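PDB 4ATF: beta-agarase B from Zobellia galactanivorans, which cleaves the beta-1,4 linkages of agarose at random as a family 16 glycoside hydrolase, keeping the anomeric configuration and giving mainly the tetramer. Local coordinates for residues 64-69 against 260-265; 105-110 against 299-304; 112-117 against 198-203. The protein carries 1 engineered substitution. All coordinates share one frame; numbering follows the deposited sequence.

Contact 1. Residues 64-69 against 260-265; sequences AGPGLT and NTEDQT. With GAL (beta-D-galactopyranose), chain E.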
loop_
_atom_site.group_PDB
_atom_site.type_symbol
_atom_site.label_atom_id
_atom_site.label_comp_id
_atom_site.label_asym_id
_atom_site.label_seq_id
_atom_site.Cartn_x
_atom_site.Cartn_y
_atom_site.Cartn_z
ATOM N N ALA A 64 -8.322 14.266 1.167
ATOM C CA ALA A 64 -9.221 13.303 0.532
ATOM C C ALA A 64 -8.562 12.437 -0.559
ATOM O O ALA A 64 -9.234 11.593 -1.208
ATOM C CB ALA A 64 -10.482 14.040 -0.042
ATOM N N GLY A 65 -7.259 12.652 -0.792
ATOM C CA GLY A 65 -6.549 11.795 -1.688
ATOM C C GLY A 65 -6.089 12.453 -2.993
ATOM O O GLY A 65 -6.407 13.599 -3.299
ATOM N N PRO A 66 -5.281 11.725 -3.750
ATOM C CA PRO A 66 -4.632 12.325 -4.911
ATOM C C PRO A 66 -5.505 12.240 -6.175
ATOM O O PRO A 66 -6.535 11.511 -6.189
ATOM C CB PRO A 66 -3.395 11.413 -5.096
ATOM C CG PRO A 66 -3.913 10.049 -4.621
ATOM C CD PRO A 66 -4.738 10.407 -3.401
ATOM N N GLY A 67 -5.069 12.876 -7.262
ATOM C CA GLY A 67 -5.720 12.658 -8.588
ATOM C C GLY A 67 -7.189 12.937 -8.502
ATOM O O GLY A 67 -7.601 13.973 -7.919
ATOM N N LEU A 68 -7.991 12.026 -9.079
ATOM C CA LEU A 68 -9.463 12.114 -8.987
ATOM C C LEU A 68 -9.997 11.475 -7.694
ATOM O O LEU A 68 -11.214 11.395 -7.503
ATOM C CB LEU A 68 -10.090 11.389 -10.165
ATOM C CG LEU A 68 -9.840 11.994 -11.550
ATOM C CD1 LEU A 68 -10.379 11.070 -12.686
ATOM C CD2 LEU A 68 -10.443 13.386 -11.564
ATOM N N THR A 69 -9.118 11.001 -6.814
ATOM C CA THR A 69 -9.580 10.303 -5.562
ATOM C C THR A 69 -10.371 11.236 -4.617
ATOM O O THR A 69 -9.941 12.387 -4.361
ATOM C CB THR A 69 -8.433 9.723 -4.741
ATOM O OG1 THR A 69 -7.571 8.945 -5.593
ATOM C CG2 THR A 69 -8.988 8.845 -3.638
ATOM N N ASN A 260 -6.007 1.126 1.039
ATOM C CA ASN A 260 -6.890 1.960 0.266
ATOM C C ASN A 260 -6.853 1.597 -1.183
ATOM O O ASN A 260 -6.152 0.652 -1.589
ATOM C CB ASN A 260 -6.610 3.498 0.497
ATOM C CG ASN A 260 -5.329 4.019 -0.211
ATOM O OD1 ASN A 260 -4.913 3.506 -1.229
ATOM N ND2 ASN A 260 -4.738 5.087 0.328
ATOM N N THR A 261 -7.674 2.312 -1.964
ATOM C CA THR A 261 -7.490 2.379 -3.422
ATOM C C THR A 261 -7.313 3.842 -3.748
ATOM O O THR A 261 -7.725 4.702 -2.922
ATOM C CB THR A 261 -8.637 1.699 -4.247
ATOM O OG1 THR A 261 -9.869 2.425 -4.077
ATOM C CG2 THR A 261 -8.852 0.232 -3.747
ATOM N N GLU A 262 -6.753 4.143 -4.939
ATOM C CA GLU A 262 -6.415 5.553 -5.322
ATOM C C GLU A 262 -6.470 5.705 -6.822
ATOM O O GLU A 262 -6.018 4.814 -7.562
ATOM C CB GLU A 262 -4.969 6.012 -4.920
ATOM C CG GLU A 262 -4.734 6.206 -3.460
ATOM C CD GLU A 262 -3.257 6.597 -3.092
ATOM O OE1 GLU A 262 -2.415 6.790 -3.980
ATOM O OE2 GLU A 262 -2.912 6.616 -1.890
ATOM N N ASP A 263 -6.967 6.848 -7.281
ATOM C CA ASP A 263 -6.644 7.281 -8.627
ATOM C C ASP A 263 -5.438 8.247 -8.498
ATOM O O ASP A 263 -5.537 9.233 -7.781
ATOM C CB ASP A 263 -7.838 8.047 -9.240
ATOM C CG ASP A 263 -7.489 8.651 -10.576
ATOM O OD1 ASP A 263 -7.025 9.841 -10.594
ATOM O OD2 ASP A 263 -7.733 7.955 -11.608
ATOM N N GLN A 264 -4.329 8.003 -9.195
ATOM C CA GLN A 264 -3.196 8.912 -9.088
ATOM C C GLN A 264 -3.089 9.870 -10.325
ATOM O O GLN A 264 -3.442 9.499 -11.443
ATOM C CB GLN A 264 -1.949 8.061 -8.913
ATOM C CG GLN A 264 -2.022 7.431 -7.554
ATOM C CD GLN A 264 -1.294 6.135 -7.394
ATOM O OE1 GLN A 264 -1.291 5.515 -6.282
ATOM N NE2 GLN A 264 -0.621 5.713 -8.427
ATOM N N THR A 265 -2.610 11.105 -10.078
ATOM C CA THR A 265 -2.480 12.114 -11.151
ATOM C C THR A 265 -1.619 11.654 -12.355
ATOM O O THR A 265 -1.939 11.911 -13.521
ATOM C CB THR A 265 -1.933 13.472 -10.620
ATOM O OG1 THR A 265 -2.768 13.892 -9.544
ATOM C CG2 THR A 265 -2.004 14.570 -11.748
HETATM C C1 GAL E . 2.909 5.676 -2.601
HETATM C C2 GAL E . 2.733 7.188 -2.588
HETATM C C3 GAL E . 1.695 7.740 -1.606
HETATM C C4 GAL E . 0.375 7.008 -1.918
HETATM C C5 GAL E . 0.629 5.473 -1.924
HETATM C C6 GAL E . -0.648 4.634 -2.113
HETATM O O2 GAL E . 3.980 7.672 -2.180
HETATM O O3 GAL E . 1.627 9.145 -1.905
HETATM O O4 GAL E . -0.034 7.408 -3.199
HETATM O O5 GAL E . 1.665 5.029 -2.811
HETATM O O6 GAL E . -0.205 3.279 -2.005
#
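The carboxylate of Asp263 is met by the turn at residues 66-69 from above its plane: the N-H of Leu68 reaches OD1 at 2.8 Å, 36° out of the plane, in an almost straight bond (173° at the hydrogen). The Glu262 side chain crosses that of Pro66 at about a right angle, Pro66 CG lying 3.6 Å from Glu262 OE1. OE1 also accepts a hydrogen bond from O4 of the galactose, 2.6 Å away, the extended Glu262 side chain carrying its acid group past the proline to the sugar. Further in, Thr69 turns its hydroxyl beside its own backbone N (chi1 -50°), where OG1 accepts the N-H of Asp263, 2.8 Å from Asp263 N. Pro66 to Thr69 form a type II' turn closed by Thr69 N to Pro66 O at 2.7 Å. Gly67 takes the second position with positive phi and packs its CA 3.5 Å from Asp263 O in a CA-H...O contact; a side chain here would run into that carbonyl. Pro66 O and Asp263 O lie 3.0 Å apart although both are acceptors, which the Thr69 N-H on Pro66 O probably makes tolerable. Ser268 also bonds Asp263 OD1, and Thr280 bonds OD2, so the buried acid ties the turn to Ser268, at the end of the short helix 265-268, and to Thr280. The chemistry thus divides between neighbours at the end of strand 255-262: Asp263 is taken up by hydrogen bonds within the protein and probably helps to hold the turn, while Glu262, with Pro66 CG beside its OE1 and its CG, offers its carboxylate to agarose, consistent with its experimentally established place in substrate binding.

Contact 2. Residues 105-110 against 299-304; sequences TRVVYP and IRIYKP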
loop_
_atom_site.group_PDB
_atom_site.type_symbol
_atom_site.label_atom_id
_atom_site.label_comp_id
_atom_site.label_asym_id
_atom_site.label_seq_id
_atom_site.Cartn_x
_atom_site.Cartn_y
_atom_site.Cartn_z
ATOM N N THR A 105 -3.047 1.856 15.803
ATOM C CA THR A 105 -1.784 1.639 16.513
ATOM C C THR A 105 -0.687 1.698 15.442
ATOM O O THR A 105 -0.927 1.324 14.316
ATOM C CB THR A 105 -1.734 0.221 17.240
ATOM O OG1 THR A 105 -2.723 0.232 18.271
ATOM C CG2 THR A 105 -0.364 -0.115 17.838
ATOM N N ARG A 106 0.512 2.157 15.805
ATOM C CA ARG A 106 1.582 2.278 14.834
ATOM C C ARG A 106 2.553 1.136 14.993
ATOM O O ARG A 106 2.570 0.466 16.037
ATOM C CB ARG A 106 2.320 3.641 15.008
ATOM C CG ARG A 106 1.378 4.842 14.614
ATOM C CD ARG A 106 2.012 6.217 14.652
ATOM N NE ARG A 106 0.970 7.241 14.386
ATOM C CZ ARG A 106 0.767 8.299 15.139
ATOM N NH1 ARG A 106 1.538 8.517 16.180
ATOM N NH2 ARG A 106 -0.188 9.153 14.851
ATOM N N VAL A 107 3.332 0.873 13.947
ATOM C CA VAL A 107 4.326 -0.182 14.012
ATOM C C VAL A 107 5.723 0.403 13.765
ATOM O O VAL A 107 5.872 1.432 13.114
ATOM C CB VAL A 107 4.071 -1.264 12.933
ATOM C CG1 VAL A 107 2.815 -2.062 13.301
ATOM C CG2 VAL A 107 3.998 -0.662 11.528
ATOM N N VAL A 108 6.750 -0.295 14.225
ATOM C CA VAL A 108 8.096 0.162 13.914
ATOM C C VAL A 108 9.008 -1.032 13.693
ATOM O O VAL A 108 8.742 -2.133 14.261
ATOM C CB VAL A 108 8.585 1.087 15.057
ATOM C CG1 VAL A 108 8.783 0.283 16.405
ATOM C CG2 VAL A 108 9.840 2.009 14.610
ATOM N N TYR A 109 10.120 -0.830 12.972
ATOM C CA TYR A 109 11.157 -1.904 12.820
ATOM C C TYR A 109 11.640 -2.375 14.226
ATOM O O TYR A 109 11.639 -1.568 15.196
ATOM C CB TYR A 109 12.385 -1.405 12.014
ATOM C CG TYR A 109 13.186 -0.396 12.767
ATOM C CD1 TYR A 109 14.241 -0.803 13.663
ATOM C CD2 TYR A 109 12.878 0.940 12.681
ATOM C CE1 TYR A 109 14.931 0.130 14.450
ATOM C CE2 TYR A 109 13.519 1.871 13.491
ATOM C CZ TYR A 109 14.564 1.465 14.328
ATOM O OH TYR A 109 15.193 2.402 15.073
ATOM N N PRO A 110 12.065 -3.653 14.372
ATOM C CA PRO A 110 11.979 -4.736 13.380
ATOM C C PRO A 110 10.534 -5.250 13.375
ATOM O O PRO A 110 9.928 -5.477 14.453
ATOM C CB PRO A 110 12.957 -5.822 13.920
ATOM C CG PRO A 110 12.910 -5.656 15.465
ATOM C CD PRO A 110 12.780 -4.073 15.615
ATOM N N ILE A 299 -4.418 -9.307 7.411
ATOM C CA ILE A 299 -3.158 -8.636 7.526
ATOM C C ILE A 299 -2.552 -9.073 8.860
ATOM O O ILE A 299 -3.219 -8.988 9.927
ATOM C CB ILE A 299 -3.269 -7.093 7.346
ATOM C CG1 ILE A 299 -1.830 -6.452 7.368
ATOM C CG2 ILE A 299 -4.234 -6.493 8.376
ATOM C CD1 ILE A 299 -1.847 -4.996 6.849
ATOM N N ARG A 300 -1.341 -9.638 8.799
ATOM C CA ARG A 300 -0.746 -10.223 9.984
ATOM C C ARG A 300 0.595 -9.518 10.199
ATOM O O ARG A 300 1.292 -9.142 9.231
ATOM C CB ARG A 300 -0.628 -11.756 9.837
ATOM C CG ARG A 300 0.404 -12.255 8.757
ATOM C CD ARG A 300 0.148 -13.794 8.572
ATOM N NE ARG A 300 1.169 -14.347 7.655
ATOM C CZ ARG A 300 1.978 -15.379 7.962
ATOM N NH1 ARG A 300 1.864 -16.063 9.123
ATOM N NH2 ARG A 300 2.880 -15.804 7.059
ATOM N N ILE A 301 0.931 -9.328 11.466
ATOM C CA ILE A 301 2.039 -8.501 11.894
ATOM C C ILE A 301 2.813 -9.288 12.982
ATOM O O ILE A 301 2.206 -9.791 13.938
ATOM C CB ILE A 301 1.511 -7.186 12.541
ATOM C CG1 ILE A 301 0.757 -6.330 11.480
ATOM C CG2 ILE A 301 2.677 -6.453 13.199
ATOM C CD1 ILE A 301 -0.514 -5.546 12.015
ATOM N N TYR A 302 4.133 -9.426 12.814
ATOM C CA TYR A 302 4.958 -10.196 13.771
ATOM C C TYR A 302 6.189 -9.390 14.169
ATOM O O TYR A 302 6.735 -8.617 13.359
ATOM C CB TYR A 302 5.449 -11.526 13.152
ATOM C CG TYR A 302 4.364 -12.497 12.852
ATOM C CD1 TYR A 302 3.562 -12.362 11.697
ATOM C CD2 TYR A 302 4.123 -13.565 13.718
ATOM C CE1 TYR A 302 2.543 -13.251 11.432
ATOM C CE2 TYR A 302 3.079 -14.498 13.452
ATOM C CZ TYR A 302 2.325 -14.327 12.292
ATOM O OH TYR A 302 1.313 -15.240 12.020
ATOM N N LYS A 303 6.638 -9.582 15.412
ATOM C CA LYS A 303 7.891 -8.953 15.909
ATOM C C LYS A 303 8.850 -10.066 16.298
ATOM O O LYS A 303 8.411 -11.096 16.823
ATOM C CB LYS A 303 7.572 -8.025 17.141
ATOM C CG LYS A 303 6.656 -6.769 16.648
ATOM C CD LYS A 303 7.058 -5.397 17.251
ATOM C CE LYS A 303 8.338 -5.034 16.739
ATOM N NZ LYS A 303 8.600 -3.651 16.475
ATOM N N PRO A 304 10.143 -9.904 16.008
ATOM C CA PRO A 304 11.116 -10.948 16.437
ATOM C C PRO A 304 11.432 -10.823 17.927
ATOM O O PRO A 304 11.747 -9.690 18.387
ATOM C CB PRO A 304 12.344 -10.639 15.600
ATOM C CG PRO A 304 12.246 -9.142 15.257
ATOM C CD PRO A 304 10.763 -8.770 15.299
HETATM O O HOH W 1 6.005 -2.457 16.201
#
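Residues 107-110 and 301-304 run in broadly the same direction, 33° apart, and draw together as they go, from 8.9 Å between the CA atoms of Val107 and Ile301 to 6.4 Å between those of Pro110 and Lys303. Lys303 spans the gap. Bent at chi2, chi3 (67°) and chi4, its chain brings NZ to Val108 O, to which it donates at 2.7 Å. A water completes the bridge: it accepts from Lys303 NZ at 2.9 Å and from Val108 N at 3.0 Å, so the ammonium is linked to both polar atoms of the Val108 backbone. Beyond it the two prolines meet obliquely, Pro110 CG touching Pro304 CG at 3.6 Å; the cis peptide before Pro110 bends the loop at this point. On the inner side Val107 and Ile301 point at each other in looser packing, both also resting on Ile113. Trp29 and Met27 of strand 27-31 touch Pro304, and Tyr204 lies against Pro110. The arrangement is that of a connecting loop in the beta-sandwich jelly roll of family 16: the chain leaves strand 96-103 and, held against the end of strand 293-306, turns into strand 111-118.

Contact 3. Residues 112-117 against 198-203; sequences YIEARA and FHRFGV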
loop_
_atom_site.group_PDB
_atom_site.type_symbol
_atom_site.label_atom_id
_atom_site.label_comp_id
_atom_site.label_asym_id
_atom_site.label_seq_id
_atom_site.Cartn_x
_atom_site.Cartn_y
_atom_site.Cartn_z
ATOM N N TYR A 112 7.577 -7.609 10.699
ATOM C CA TYR A 112 7.216 -8.286 9.441
ATOM C C TYR A 112 5.704 -8.079 9.320
ATOM O O TYR A 112 4.972 -8.439 10.264
ATOM C CB TYR A 112 7.468 -9.831 9.535
ATOM C CG TYR A 112 7.084 -10.499 8.218
ATOM C CD1 TYR A 112 7.826 -10.212 7.068
ATOM C CD2 TYR A 112 5.956 -11.319 8.106
ATOM C CE1 TYR A 112 7.464 -10.738 5.790
ATOM C CE2 TYR A 112 5.580 -11.888 6.819
ATOM C CZ TYR A 112 6.348 -11.559 5.669
ATOM O OH TYR A 112 6.039 -12.015 4.415
ATOM N N ILE A 113 5.250 -7.561 8.174
ATOM C CA ILE A 113 3.827 -7.334 7.932
ATOM C C ILE A 113 3.456 -7.913 6.592
ATOM O O ILE A 113 4.172 -7.687 5.628
ATOM C CB ILE A 113 3.526 -5.826 7.939
ATOM C CG1 ILE A 113 3.890 -5.215 9.300
ATOM C CG2 ILE A 113 2.055 -5.562 7.576
ATOM C CD1 ILE A 113 3.835 -3.639 9.290
ATOM N N GLU A 114 2.347 -8.661 6.546
ATOM C CA GLU A 114 1.929 -9.374 5.363
ATOM C C GLU A 114 0.414 -9.358 5.224
ATOM O O GLU A 114 -0.358 -9.731 6.159
ATOM C CB GLU A 114 2.443 -10.819 5.460
ATOM C CG GLU A 114 2.270 -11.658 4.182
ATOM C CD GLU A 114 2.754 -13.106 4.395
ATOM O OE1 GLU A 114 1.968 -13.925 4.913
ATOM O OE2 GLU A 114 3.910 -13.437 4.028
ATOM N N ALA A 115 -0.035 -8.964 4.045
ATOM C CA ALA A 115 -1.464 -8.957 3.726
ATOM C C ALA A 115 -1.759 -10.017 2.700
ATOM O O ALA A 115 -1.012 -10.122 1.733
ATOM C CB ALA A 115 -1.828 -7.624 3.119
ATOM N N ARG A 116 -2.835 -10.793 2.899
ATOM C CA ARG A 116 -3.314 -11.661 1.862
ATOM C C ARG A 116 -4.466 -10.900 1.132
ATOM O O ARG A 116 -5.528 -10.593 1.735
ATOM C CB ARG A 116 -3.761 -13.018 2.447
ATOM C CG ARG A 116 -4.408 -13.978 1.387
ATOM C CD ARG A 116 -4.727 -15.361 1.951
ATOM N NE ARG A 116 -4.921 -16.346 0.825
ATOM C CZ ARG A 116 -6.092 -16.694 0.323
ATOM N NH1 ARG A 116 -7.222 -16.184 0.835
ATOM N NH2 ARG A 116 -6.165 -17.566 -0.687
ATOM N N ALA A 117 -4.252 -10.549 -0.143
ATOM C CA ALA A 117 -5.149 -9.608 -0.805
ATOM C C ALA A 117 -5.324 -9.963 -2.256
ATOM O O ALA A 117 -4.466 -10.665 -2.878
ATOM C CB ALA A 117 -4.577 -8.092 -0.681
ATOM N N PHE A 198 -6.119 -14.325 -4.671
ATOM C CA PHE A 198 -5.422 -13.808 -3.501
ATOM C C PHE A 198 -3.970 -14.209 -3.498
ATOM O O PHE A 198 -3.631 -15.380 -3.779
ATOM C CB PHE A 198 -6.101 -14.307 -2.185
ATOM C CG PHE A 198 -7.429 -13.591 -1.913
ATOM C CD1 PHE A 198 -8.636 -14.079 -2.510
ATOM C CD2 PHE A 198 -7.477 -12.418 -1.127
ATOM C CE1 PHE A 198 -9.866 -13.420 -2.332
ATOM C CE2 PHE A 198 -8.704 -11.789 -0.912
ATOM C CZ PHE A 198 -9.886 -12.259 -1.528
ATOM N N HIS A 199 -3.108 -13.269 -3.125
ATOM C CA HIS A 199 -1.688 -13.560 -2.905
ATOM C C HIS A 199 -1.252 -12.925 -1.585
ATOM O O HIS A 199 -1.935 -12.033 -1.000
ATOM C CB HIS A 199 -0.852 -12.953 -4.072
ATOM C CG HIS A 199 -1.106 -13.616 -5.399
ATOM N ND1 HIS A 199 -0.426 -14.749 -5.816
ATOM C CD2 HIS A 199 -1.962 -13.316 -6.392
ATOM C CE1 HIS A 199 -0.864 -15.122 -7.007
ATOM N NE2 HIS A 199 -1.797 -14.261 -7.385
ATOM N N ARG A 200 -0.100 -13.352 -1.107
ATOM C CA ARG A 200 0.444 -12.824 0.147
ATOM C C ARG A 200 1.575 -11.861 -0.177
ATOM O O ARG A 200 2.596 -12.287 -0.740
ATOM C CB ARG A 200 1.020 -13.982 0.988
ATOM C CG ARG A 200 -0.058 -14.862 1.659
ATOM C CD ARG A 200 0.556 -15.553 2.851
ATOM N NE ARG A 200 1.290 -16.614 2.403
ATOM C CZ ARG A 200 2.516 -17.006 2.715
ATOM N NH1 ARG A 200 3.426 -16.363 3.499
ATOM N NH2 ARG A 200 2.793 -18.116 2.106
ATOM N N PHE A 201 1.432 -10.596 0.207
ATOM C CA PHE A 201 2.438 -9.582 -0.004
ATOM C C PHE A 201 2.962 -9.122 1.372
ATOM O O PHE A 201 2.179 -8.621 2.186
ATOM C CB PHE A 201 1.776 -8.377 -0.729
ATOM C CG PHE A 201 1.100 -8.753 -2.011
ATOM C CD1 PHE A 201 1.840 -8.901 -3.177
ATOM C CD2 PHE A 201 -0.269 -8.993 -2.038
ATOM C CE1 PHE A 201 1.231 -9.256 -4.417
ATOM C CE2 PHE A 201 -0.955 -9.348 -3.229
ATOM C CZ PHE A 201 -0.209 -9.458 -4.475
ATOM N N GLY A 202 4.277 -9.234 1.607
ATOM C CA GLY A 202 4.811 -8.916 2.908
ATOM C C GLY A 202 6.079 -8.086 2.786
ATOM O O GLY A 202 6.731 -8.029 1.696
ATOM N N VAL A 203 6.450 -7.457 3.899
ATOM C CA VAL A 203 7.698 -6.719 3.982
ATOM C C VAL A 203 8.301 -6.959 5.356
ATOM O O VAL A 203 7.595 -6.907 6.372
ATOM C CB VAL A 203 7.493 -5.205 3.807
ATOM C CG1 VAL A 203 6.856 -4.594 5.065
ATOM C CG2 VAL A 203 8.836 -4.511 3.504
HETATM O O HOH W 2 4.726 -13.462 1.454
#
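Glu114 and Arg200 approach each other obliquely, their carboxylate and guanidinium planes 62° apart, and a single nitrogen makes the salt bridge: Arg200 NH1 donates to Glu114 OE2 at 3.0 Å and to OE1 at 3.2 Å, both on the syn side. Tyr112 OH gives OE2 a further bond of 2.6 Å from the opposite face of the carboxylate, on its anti side, and a water donates to OE2 as well. Arg300 of strand 293-306 pairs with OE1. An alanine in place of Glu114 would probably leave Arg200 and Arg300 as close like charges without their shared mate and the Tyr112 hydroxyl free to turn. Gly202 suits the site, since a CB there would collide with Tyr112 OH. Farther along, Arg116 stretches out with CG anti to the backbone N (chi1 175°) and lays one guanidinium face on Phe198, whose CB sits over its centre, 3.5 Å from Arg116 CZ. The phenyl plane is only 16° from that of the guanidinium, whose NH1 bridges to Asp297, a sodium ligand. Six backbone hydrogen bonds join the two antiparallel strands. Strand 111-118 lies between strands 199-207 and 293-306, with Trp298 against Glu114, Arg116 and Arg200, while the face bearing Ile113, Ala117, Phe201 and Val203 packs on Ile141 and Leu142 of strand 137-145.

In the fold
From the N terminus, the chain first passes residues 64-69, whose partner in contact 1 comes only at 260-265, at the end of strand 255-262 beside the bound sugar. Before that loop closes, contact 2 opens at 105-110, and it ends beyond contact 1, at 299-304; the two therefore cross. Contact 3, joining 112-117 to 198-203, is nested inside both. Contacts 2 and 3 touch, because strands 111-118 and 293-306 are neighbours: the backbone N of Tyr302 probably bonds the carbonyl O of Tyr112, and a salt bridge and apolar packing also join them. Contact 1 stands apart across the chain's centre, about 9 Å from either at the nearest atoms, tying a loop to the substrate-binding side.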